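Local structure of possible protein of nuclear scaffold (Encephalitozoon cuniculi, 3KAE) at the interface of chains A and B. The protein is the Cdc27 (APC3) subunit of the anaphase-promoting complex, whose N-terminal tetratricopeptide-repeat domain, the part present here, forms a homodimer. Residues are numbered along the deposited sequence; one frame, centred on the assembly and turned at random. Chains: chain A/B, Possible protein of nuclear scaffold.

The interface of chains A and B. Residues chain A 5, 8, 20, 24; chain B 144-145, 177.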
# COMPACT_ATOMS: atom_id res chain seq x y z
N LEU A 5 -12.61 -3.80 16.92
CA LEU A 5 -12.52 -3.34 15.53
C LEU A 5 -11.07 -3.06 15.08
O LEU A 5 -10.74 -3.17 13.90
CB LEU A 5 -13.39 -2.10 15.30
CG LEU A 5 -14.90 -2.29 15.16
CD1 LEU A 5 -15.64 -0.95 14.99
CD2 LEU A 5 -15.19 -3.22 14.00
N LYS A 8 -9.19 -6.15 13.83
CA LYS A 8 -9.78 -6.53 12.55
C LYS A 8 -9.29 -5.63 11.42
O LYS A 8 -9.10 -6.08 10.29
CB LYS A 8 -11.31 -6.51 12.62
CG LYS A 8 -11.92 -7.66 13.41
CD LYS A 8 -13.34 -7.98 12.93
CE LYS A 8 -13.35 -8.40 11.46
NZ LYS A 8 -14.73 -8.59 10.92
N THR A 20 -12.68 -3.34 3.40
CA THR A 20 -13.06 -3.71 4.75
C THR A 20 -12.49 -2.76 5.79
O THR A 20 -13.18 -2.36 6.73
CB THR A 20 -12.65 -5.15 5.07
OG1 THR A 20 -13.30 -6.03 4.16
CG2 THR A 20 -13.00 -5.55 6.50
N LEU A 24 -14.66 -0.64 8.34
CA LEU A 24 -14.48 -0.80 9.77
C LEU A 24 -13.95 0.47 10.42
O LEU A 24 -14.21 0.76 11.59
CB LEU A 24 -13.56 -1.97 10.07
CG LEU A 24 -14.09 -3.36 9.76
CD1 LEU A 24 -13.03 -4.38 10.15
CD2 LEU A 24 -15.42 -3.63 10.48
N SER B 144 -16.40 -14.76 9.24
CA SER B 144 -16.06 -13.42 9.68
C SER B 144 -16.59 -12.36 8.72
O SER B 144 -16.69 -12.60 7.52
CB SER B 144 -14.54 -13.30 9.81
OG SER B 144 -14.14 -11.96 10.01
N PHE B 145 -16.91 -11.19 9.28
CA PHE B 145 -17.33 -10.05 8.46
C PHE B 145 -16.17 -9.56 7.59
O PHE B 145 -15.13 -9.20 8.10
CB PHE B 145 -17.83 -8.90 9.35
CG PHE B 145 -18.14 -7.63 8.58
CD1 PHE B 145 -17.11 -6.81 8.12
CD2 PHE B 145 -19.45 -7.24 8.32
CE1 PHE B 145 -17.38 -5.66 7.40
CE2 PHE B 145 -19.72 -6.07 7.62
CZ PHE B 145 -18.67 -5.29 7.15
N GLU B 177 -20.80 -3.79 12.97
CA GLU B 177 -20.90 -4.19 11.58
C GLU B 177 -21.96 -5.28 11.40
O GLU B 177 -22.62 -5.33 10.37
CB GLU B 177 -19.53 -4.64 11.03
CG GLU B 177 -19.03 -5.99 11.52
CD GLU B 177 -18.33 -5.92 12.86
OE1 GLU B 177 -18.61 -4.99 13.65
OE2 GLU B 177 -17.50 -6.80 13.14
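A:Lys8 and A:Leu24 meet B:Phe145 in a mixed polar and apolar patch of the two-fold symmetric homodimer interface, where the first two helices of one tetratricopeptide-repeat domain (5-14 and 18-28) pack against the other copy; this patch and its twin, with the chains exchanged, probably help hold the pair together. The side chain of A:Lys8 bends at chi3 (61°) and runs across that of B:Phe145 at about a right angle, bringing its terminal amino group to the backbone carbonyl of B:Phe145. There A:Lys8 NZ donates a hydrogen bond of 2.9 Å to B:Phe145 O, lying in the carbonyl plane on a lone pair with a C=O...N angle of 126°. The hydroxyl OG of B:Ser144 sits 3.5 Å from A:Lys8 NZ, adding a polar neighbour to the same tip. A long salt bridge reaches A:Lys8 NZ from the carboxylate of B:Glu177, at the start of helix 176-190, with B:Glu177 OE2 4.0 Å away; its negative charge probably favours the charged amine. B:Glu177 also spreads its CG over one face of the B:Phe145 ring, toward the rim, which should help steady the ring within its own chain. On the apolar side, the side chains of A:Leu24 and B:Phe145 run antiparallel alongside one another, methyl CD2 of A:Leu24 lying 4.2 Å from ring atom CE1 of B:Phe145. A:Leu5 passes B:Glu177 in the same antiparallel manner, and its methyl CD2 lies 3.9 Å from carboxylate oxygen OE1 of B:Glu177.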